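Local coordinates for protein putative peptidyl-arginine deiminase (Chlorobium tepidum, PDB 1XKN) that probably removes the imino group of agmatine or of peptidyl-arginine by hydrolysis, releasing ammonia, at residues L20-K25 with D60-Q65; A38-L43 with H338-E343. All coordinates share one frame; numbering follows the deposited sequence.

In the fold
Both contacts set a helix against the margin of one mixed sheet, at loop or turn residues next to its strands; in that sheet strand 15-21 has strand 52-57 on one side and strand 342-345 on the other. Contact 1 sets the loop after strand 15-21 against helix 60-73; contact 2 sets helix 36-50 against the turn leading into strand 342-345. Their centres lie about 12 Å apart, and they touch directly: Leu20 CD2 is 3.5 Å from Thr341 CG2, and Pro23 CD is 3.4 Å from Phe40 CG. Contact 2 lies deeper, about 10 Å from the centre of the chain against about 20 Å for contact 1. The sodium ion is bound by other residues, Asn117, Trp118 and Asn134.

Contact 1: L20-K25 with D60-Q65; sequences LSWPHK and DAMEAQ
The end of a strand and the loop after it, 20-25, meet the first turns of helix 60-73, with Trp22 and Met62 nearest in register at 8.2 Å between their CA atoms. Met62, present as selenomethionine, bridges that distance. Its CG stands anti to the backbone N (chi1 -171°), the next torsion is also extended, and a bend at chi3 (-64°) turns the methyl group to His24. The chain touches at two levels. Near its base, CG lies 3.7 Å from Trp22 CD1, the two side chains sliding past each other in opposite directions; at its end, CE reaches to 3.5 Å from His24 CB, crossing that side chain at about a right angle. Between these points SE makes an oblique Met-aromatic approach, 5.1 Å from the centroid of the five-membered ring of Trp22. A long, flexible, apolar residue suits this place because it can reach the indole and the base of the His24 side chain from one helix position. The broad indole extends past Met62 to Ala66 and Leu69 of the same helix and to Val57 on strand 52-57. A weak bond from His24 ND1 to Trp22 O, 3.3 Å long, may limit the rotation of the imidazole; histidine offers an N-H to its own loop while CB and CG meet the methyl. The contacts between the segments are apolar or Met-aromatic, so dispersion and burial of apolar surface probably dominate, with His24 at the partly exposed side. The selenium, obliquely beside both rings, probably adds some attraction, as the sulfur of the natural methionine would.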
ATOM      1  N   LEU A  20      -0.596  -7.530  -7.763  1.00  4.58           N
ATOM      2  CA  LEU A  20      -1.811  -6.810  -8.111  1.00  4.69           C
ATOM      3  C   LEU A  20      -2.958  -7.809  -8.159  1.00  6.63           C
ATOM      4  O   LEU A  20      -2.743  -8.999  -8.394  1.00  8.24           O
ATOM      5  CB  LEU A  20      -1.689  -6.175  -9.498  1.00  6.00           C
ATOM      6  CG  LEU A  20      -0.570  -5.174  -9.775  1.00  7.23           C
ATOM      7  CD1 LEU A  20      -0.589  -4.805 -11.253  1.00  8.37           C
ATOM      8  CD2 LEU A  20      -0.761  -3.940  -8.909  1.00  7.18           C
ATOM      9  N   SER A  21      -4.170  -7.316  -7.934  1.00  5.25           N
ATOM     10  CA  SER A  21      -5.374  -8.135  -8.010  1.00  6.86           C
ATOM     11  C   SER A  21      -6.206  -7.439  -9.080  1.00  8.28           C
ATOM     12  O   SER A  21      -6.793  -6.387  -8.829  1.00  8.67           O
ATOM     13  CB  SER A  21      -6.124  -8.153  -6.671  1.00  6.77           C
ATOM     14  OG  SER A  21      -5.433  -8.915  -5.693  1.00  8.58           O
ATOM     15  N   TRP A  22      -6.227  -8.017 -10.280  1.00  6.19           N
ATOM     16  CA  TRP A  22      -6.959  -7.441 -11.404  1.00  6.19           C
ATOM     17  C   TRP A  22      -8.397  -7.103 -11.022  1.00  6.20           C
ATOM     18  O   TRP A  22      -9.083  -7.904 -10.389  1.00  6.70           O
ATOM     19  CB  TRP A  22      -6.931  -8.399 -12.596  1.00  6.13           C
ATOM     20  CG  TRP A  22      -7.187  -7.708 -13.898  1.00  6.15           C
ATOM     21  CD1 TRP A  22      -8.360  -7.677 -14.599  1.00  7.10           C
ATOM     22  CD2 TRP A  22      -6.268  -6.877 -14.617  1.00  6.62           C
ATOM     23  NE1 TRP A  22      -8.228  -6.877 -15.705  1.00  7.39           N
ATOM     24  CE2 TRP A  22      -6.953  -6.372 -15.742  1.00  7.51           C
ATOM     25  CE3 TRP A  22      -4.929  -6.508 -14.416  1.00  6.76           C
ATOM     26  CZ2 TRP A  22      -6.346  -5.511 -16.669  1.00  7.39           C
ATOM     27  CZ3 TRP A  22      -4.325  -5.653 -15.336  1.00  6.56           C
ATOM     28  CH2 TRP A  22      -5.036  -5.165 -16.449  1.00  9.45           C
ATOM     29  N   PRO A  23      -8.873  -5.909 -11.414  1.00  6.84           N
ATOM     30  CA  PRO A  23     -10.233  -5.459 -11.102  1.00  7.22           C
ATOM     31  C   PRO A  23     -11.364  -6.183 -11.818  1.00  6.52           C
ATOM     32  O   PRO A  23     -11.242  -6.556 -12.982  1.00  8.94           O
ATOM     33  CB  PRO A  23     -10.190  -3.984 -11.473  1.00  6.78           C
ATOM     34  CG  PRO A  23      -9.304  -3.996 -12.672  1.00  7.97           C
ATOM     35  CD  PRO A  23      -8.166  -4.892 -12.215  1.00  7.04           C
ATOM     36  N   HIS A  24     -12.472  -6.370 -11.109  1.00  7.77           N
ATOM     37  CA  HIS A  24     -13.643  -7.022 -11.686  1.00  8.29           C
ATOM     38  C   HIS A  24     -14.906  -6.703 -10.897  1.00 10.61           C
ATOM     39  O   HIS A  24     -16.013  -6.906 -11.388  1.00 11.76           O
ATOM     40  CB  HIS A  24     -13.441  -8.541 -11.752  1.00  7.63           C
ATOM     41  CG  HIS A  24     -13.264  -9.186 -10.413  1.00  6.60           C
ATOM     42  ND1 HIS A  24     -12.037  -9.301  -9.796  1.00  8.44           N
ATOM     43  CD2 HIS A  24     -14.167  -9.726  -9.559  1.00  6.50           C
ATOM     44  CE1 HIS A  24     -12.191  -9.887  -8.621  1.00  4.03           C
ATOM     45  NE2 HIS A  24     -13.473 -10.155  -8.454  1.00  9.21           N
ATOM     46  N   LYS A  25     -14.739  -6.201  -9.678  1.00 10.27           N
ATOM     47  CA  LYS A  25     -15.882  -5.866  -8.835  1.00 10.65           C
ATOM     48  C   LYS A  25     -16.528  -4.550  -9.276  1.00 11.05           C
ATOM     49  O   LYS A  25     -16.071  -3.469  -8.906  1.00 10.16           O
ATOM     50  CB  LYS A  25     -15.442  -5.769  -7.372  1.00 11.89           C
ATOM     51  CG  LYS A  25     -16.588  -5.606  -6.382  1.00 15.51           C
ATOM     52  CD  LYS A  25     -16.073  -5.522  -4.955  1.00 17.82           C
ATOM     53  CE  LYS A  25     -17.215  -5.338  -3.965  1.00 21.51           C
ATOM     54  NZ  LYS A  25     -16.728  -5.162  -2.573  1.00 23.71           N
ATOM     55  N   ASP A  60      -9.257 -17.775 -16.948  1.00  5.99           N
ATOM     56  CA  ASP A  60      -8.531 -17.544 -18.190  1.00  6.21           C
ATOM     57  C   ASP A  60      -9.083 -16.358 -18.974  1.00  6.41           C
ATOM     58  O   ASP A  60      -8.324 -15.621 -19.605  1.00  6.99           O
ATOM     59  CB  ASP A  60      -8.571 -18.805 -19.056  1.00  6.64           C
ATOM     60  CG  ASP A  60      -7.720 -19.928 -18.492  1.00  7.32           C
ATOM     61  OD1 ASP A  60      -7.275 -19.818 -17.329  1.00  7.11           O
ATOM     62  OD2 ASP A  60      -7.499 -20.926 -19.212  1.00  8.65           O
ATOM     63  N   ALA A  61     -10.399 -16.168 -18.935  1.00  7.03           N
ATOM     64  CA  ALA A  61     -11.015 -15.061 -19.654  1.00  7.70           C
ATOM     65  C   ALA A  61     -10.474 -13.728 -19.151  1.00  7.29           C
ATOM     66  O   ALA A  61     -10.174 -12.830 -19.941  1.00  7.28           O
ATOM     67  CB  ALA A  61     -12.535 -15.105 -19.499  1.00  9.75           C
HETATM   68  N   MSE A  62     -10.343 -13.599 -17.835  1.00  7.39           N
HETATM   69  CA  MSE A  62      -9.835 -12.362 -17.253  1.00  6.42           C
HETATM   70  C   MSE A  62      -8.389 -12.122 -17.673  1.00  6.74           C
HETATM   71  O   MSE A  62      -8.012 -10.994 -17.992  1.00  6.86           O
HETATM   72  CB  MSE A  62      -9.937 -12.409 -15.726  1.00  7.05           C
HETATM   73  CG  MSE A  62      -9.636 -11.074 -15.052  1.00  8.15           C
HETATM   74 SE   MSE A  62     -10.142 -11.075 -13.186  1.00 13.51          SE
HETATM   75  CE  MSE A  62     -12.046 -11.304 -13.396  1.00  9.94           C
ATOM     76  N   GLU A  63      -7.584 -13.180 -17.676  1.00  6.85           N
ATOM     77  CA  GLU A  63      -6.185 -13.056 -18.070  1.00  6.91           C
ATOM     78  C   GLU A  63      -6.091 -12.522 -19.495  1.00  8.34           C
ATOM     79  O   GLU A  63      -5.267 -11.656 -19.786  1.00  6.89           O
ATOM     80  CB  GLU A  63      -5.469 -14.406 -17.994  1.00  7.86           C
ATOM     81  CG  GLU A  63      -3.974 -14.308 -18.276  1.00  7.85           C
ATOM     82  CD  GLU A  63      -3.273 -15.652 -18.263  1.00  8.34           C
ATOM     83  OE1 GLU A  63      -3.652 -16.515 -17.444  1.00 10.25           O
ATOM     84  OE2 GLU A  63      -2.328 -15.839 -19.062  1.00  9.45           O
ATOM     85  N   ALA A  64      -6.936 -13.044 -20.380  1.00  8.42           N
ATOM     86  CA  ALA A  64      -6.941 -12.616 -21.774  1.00  8.45           C
ATOM     87  C   ALA A  64      -7.275 -11.133 -21.888  1.00  8.81           C
ATOM     88  O   ALA A  64      -6.640 -10.404 -22.651  1.00 10.40           O
ATOM     89  CB  ALA A  64      -7.937 -13.442 -22.572  1.00  7.88           C
ATOM     90  N   GLN A  65      -8.271 -10.687 -21.129  1.00  8.71           N
ATOM     91  CA  GLN A  65      -8.669  -9.282 -21.151  1.00  9.64           C
ATOM     92  C   GLN A  65      -7.502  -8.415 -20.710  1.00  8.18           C
ATOM     93  O   GLN A  65      -7.228  -7.374 -21.307  1.00  8.63           O
ATOM     94  CB  GLN A  65      -9.850  -9.037 -20.212  1.00 11.23           C
ATOM     95  CG  GLN A  65     -11.112  -9.792 -20.576  1.00 15.89           C
ATOM     96  CD  GLN A  65     -12.242  -9.519 -19.602  1.00 19.06           C
ATOM     97  OE1 GLN A  65     -12.105  -9.743 -18.398  1.00 21.56           O
ATOM     98  NE2 GLN A  65     -13.367  -9.037 -20.119  1.00 19.63           N
TER

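Contact 2: A38-L43 with H338-E343; sequences AVFAEL and HCVTHE
Phe40 and Leu43, about one helical turn apart on helix 36-50, present their side chains to Val340 and Thr341 in the turn ahead of strand 342-345. Val340 is the centre of the contact, since its two methyl groups serve different partners. With chi1 at -60°, CG1 stands anti to the carbonyl carbon and meets Phe40 CZ at 3.6 Å, whereas CG2, placed between the backbone N and the carbonyl carbon, meets Leu43 CD2 at 3.5 Å, a tight carbon pair. Phe40 comes from the direction opposite to Val340; its CB does not point straight across, but the long ring carries CE2 and CZ to the valine, CE2 lying 3.8 Å from Val340 CB, and Val340 CG1 meets the ring obliquely. Leu43 uses the same branch a second time, CD2 also touching Thr341 CG2 at 4.0 Å. Threonine suits this border between core and turn: its methyl joins the apolar cluster while OG1 is directed into polar surroundings, where Ile337 O and Arg96 are its partners. A type I beta turn from His338 to Thr341 brings the valine forward to the helix. Beyond these four buried side chains, Leu20 of strand 15-21 packs on Leu43 and Trp94 touches Val340. Helix 36-50 thus packs beside the end of strand 15-21 and the turn before strand 342-345, which runs antiparallel to strand 15-21.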
ATOM      1  N   ALA A  38      -8.178  -0.239 -17.827  1.00  6.29           N
ATOM      2  CA  ALA A  38      -7.090   0.430 -18.535  1.00  7.18           C
ATOM      3  C   ALA A  38      -6.079   1.034 -17.563  1.00  6.51           C
ATOM      4  O   ALA A  38      -4.881   1.063 -17.847  1.00  7.42           O
ATOM      5  CB  ALA A  38      -7.643   1.514 -19.460  1.00  8.18           C
ATOM      6  N   VAL A  39      -6.555   1.514 -16.418  1.00  6.59           N
ATOM      7  CA  VAL A  39      -5.655   2.102 -15.430  1.00  5.54           C
ATOM      8  C   VAL A  39      -4.748   1.014 -14.866  1.00  3.97           C
ATOM      9  O   VAL A  39      -3.551   1.233 -14.665  1.00  4.67           O
ATOM     10  CB  VAL A  39      -6.429   2.778 -14.276  1.00  6.12           C
ATOM     11  CG1 VAL A  39      -5.452   3.466 -13.325  1.00  6.57           C
ATOM     12  CG2 VAL A  39      -7.409   3.793 -14.837  1.00  7.91           C
ATOM     13  N   PHE A  40      -5.313  -0.163 -14.615  1.00  4.94           N
ATOM     14  CA  PHE A  40      -4.507  -1.260 -14.105  1.00  5.25           C
ATOM     15  C   PHE A  40      -3.487  -1.704 -15.148  1.00  6.59           C
ATOM     16  O   PHE A  40      -2.372  -2.099 -14.803  1.00  5.25           O
ATOM     17  CB  PHE A  40      -5.392  -2.437 -13.681  1.00  5.53           C
ATOM     18  CG  PHE A  40      -5.975  -2.282 -12.305  1.00  4.19           C
ATOM     19  CD1 PHE A  40      -7.058  -1.441 -12.078  1.00  4.73           C
ATOM     20  CD2 PHE A  40      -5.417  -2.959 -11.226  1.00  5.18           C
ATOM     21  CE1 PHE A  40      -7.576  -1.274 -10.790  1.00  4.52           C
ATOM     22  CE2 PHE A  40      -5.927  -2.799  -9.937  1.00  5.51           C
ATOM     23  CZ  PHE A  40      -7.008  -1.956  -9.721  1.00  6.27           C
ATOM     24  N   ALA A  41      -3.865  -1.629 -16.421  1.00  6.62           N
ATOM     25  CA  ALA A  41      -2.953  -2.005 -17.499  1.00  6.36           C
ATOM     26  C   ALA A  41      -1.784  -1.024 -17.521  1.00  5.92           C
ATOM     27  O   ALA A  41      -0.634  -1.422 -17.702  1.00  5.38           O
ATOM     28  CB  ALA A  41      -3.678  -1.990 -18.838  1.00  5.52           C
ATOM     29  N   GLU A  42      -2.079   0.260 -17.325  1.00  5.35           N
ATOM     30  CA  GLU A  42      -1.038   1.281 -17.313  1.00  5.93           C
ATOM     31  C   GLU A  42      -0.103   1.035 -16.133  1.00  5.02           C
ATOM     32  O   GLU A  42       1.117   1.119 -16.265  1.00  5.03           O
ATOM     33  CB  GLU A  42      -1.657   2.677 -17.206  1.00  8.86           C
ATOM     34  CG  GLU A  42      -0.630   3.803 -17.215  1.00 11.14           C
ATOM     35  CD  GLU A  42      -1.264   5.181 -17.239  1.00 14.42           C
ATOM     36  OE1 GLU A  42      -0.513   6.178 -17.266  1.00 17.79           O
ATOM     37  OE2 GLU A  42      -2.511   5.267 -17.232  1.00 16.99           O
ATOM     38  N   LEU A  43      -0.691   0.732 -14.978  1.00  3.82           N
ATOM     39  CA  LEU A  43       0.071   0.463 -13.768  1.00  4.72           C
ATOM     40  C   LEU A  43       0.951  -0.770 -13.945  1.00  4.03           C
ATOM     41  O   LEU A  43       2.140  -0.747 -13.623  1.00  4.44           O
ATOM     42  CB  LEU A  43      -0.884   0.257 -12.591  1.00  5.44           C
ATOM     43  CG  LEU A  43      -0.306  -0.307 -11.291  1.00  5.49           C
ATOM     44  CD1 LEU A  43       0.801   0.591 -10.769  1.00  6.35           C
ATOM     45  CD2 LEU A  43      -1.426  -0.432 -10.265  1.00  6.82           C
ATOM     46  N   HIS A 338      -1.111   3.013  -4.322  1.00  3.13           N
ATOM     47  CA  HIS A 338      -0.608   2.254  -3.180  1.00  2.97           C
ATOM     48  C   HIS A 338      -1.607   1.197  -2.728  1.00  2.69           C
ATOM     49  O   HIS A 338      -1.225   0.091  -2.337  1.00  3.90           O
ATOM     50  CB  HIS A 338      -0.273   3.176  -2.002  1.00  2.66           C
ATOM     51  CG  HIS A 338       0.608   2.532  -0.976  1.00  2.29           C
ATOM     52  ND1 HIS A 338       0.177   2.224   0.297  1.00  4.22           N
ATOM     53  CD2 HIS A 338       1.887   2.099  -1.055  1.00  2.91           C
ATOM     54  CE1 HIS A 338       1.155   1.628   0.957  1.00  5.19           C
ATOM     55  NE2 HIS A 338       2.202   1.540   0.159  1.00  3.42           N
ATOM     56  N   CYS A 339      -2.891   1.531  -2.798  1.00  3.23           N
ATOM     57  CA  CYS A 339      -3.948   0.617  -2.381  1.00  3.15           C
ATOM     58  C   CYS A 339      -4.080  -0.633  -3.242  1.00  3.93           C
ATOM     59  O   CYS A 339      -4.485  -1.682  -2.751  1.00  5.02           O
ATOM     60  CB  CYS A 339      -5.295   1.344  -2.363  1.00  4.71           C
ATOM     61  SG  CYS A 339      -5.434   2.658  -1.140  1.00 11.66           S
ATOM     62  N   VAL A 340      -3.740  -0.534  -4.522  1.00  3.41           N
ATOM     63  CA  VAL A 340      -3.882  -1.688  -5.408  1.00  4.14           C
ATOM     64  C   VAL A 340      -2.607  -2.499  -5.613  1.00  4.78           C
ATOM     65  O   VAL A 340      -2.578  -3.435  -6.413  1.00  7.28           O
ATOM     66  CB  VAL A 340      -4.442  -1.260  -6.790  1.00  4.78           C
ATOM     67  CG1 VAL A 340      -5.803  -0.615  -6.608  1.00  5.28           C
ATOM     68  CG2 VAL A 340      -3.479  -0.301  -7.486  1.00  5.49           C
ATOM     69  N   THR A 341      -1.562  -2.159  -4.872  1.00  3.70           N
ATOM     70  CA  THR A 341      -0.287  -2.854  -5.001  1.00  3.66           C
ATOM     71  C   THR A 341       0.220  -3.424  -3.687  1.00  3.19           C
ATOM     72  O   THR A 341      -0.245  -3.056  -2.615  1.00  2.82           O
ATOM     73  CB  THR A 341       0.805  -1.883  -5.488  1.00  4.09           C
ATOM     74  OG1 THR A 341       0.908  -0.791  -4.559  1.00  3.83           O
ATOM     75  CG2 THR A 341       0.467  -1.328  -6.856  1.00  6.98           C
ATOM     76  N   HIS A 342       1.159  -4.356  -3.791  1.00  3.39           N
ATOM     77  CA  HIS A 342       1.831  -4.894  -2.622  1.00  3.91           C
ATOM     78  C   HIS A 342       3.137  -5.474  -3.093  1.00  4.78           C
ATOM     79  O   HIS A 342       3.180  -6.377  -3.931  1.00  4.62           O
ATOM     80  CB  HIS A 342       1.039  -5.960  -1.868  1.00  3.81           C
ATOM     81  CG  HIS A 342       1.437  -6.061  -0.429  1.00  5.30           C
ATOM     82  ND1 HIS A 342       2.731  -6.333  -0.033  1.00  6.79           N
ATOM     83  CD2 HIS A 342       0.741  -5.813   0.704  1.00  6.45           C
ATOM     84  CE1 HIS A 342       2.812  -6.241   1.283  1.00  6.89           C
ATOM     85  NE2 HIS A 342       1.619  -5.925   1.754  1.00  5.82           N
ATOM     86  N   GLU A 343       4.213  -4.926  -2.560  1.00  4.24           N
ATOM     87  CA  GLU A 343       5.525  -5.383  -2.938  1.00  3.00           C
ATOM     88  C   GLU A 343       5.835  -6.756  -2.373  1.00  3.45           C
ATOM     89  O   GLU A 343       5.212  -7.216  -1.414  1.00  4.50           O
ATOM     90  CB  GLU A 343       6.587  -4.387  -2.451  1.00  3.72           C
ATOM     91  CG  GLU A 343       6.791  -4.347  -0.930  1.00  5.98           C
ATOM     92  CD  GLU A 343       5.764  -3.504  -0.191  1.00  6.49           C
ATOM     93  OE1 GLU A 343       4.787  -3.036  -0.813  1.00  6.57           O
ATOM     94  OE2 GLU A 343       5.930  -3.308   1.033  1.00  6.62           O
TER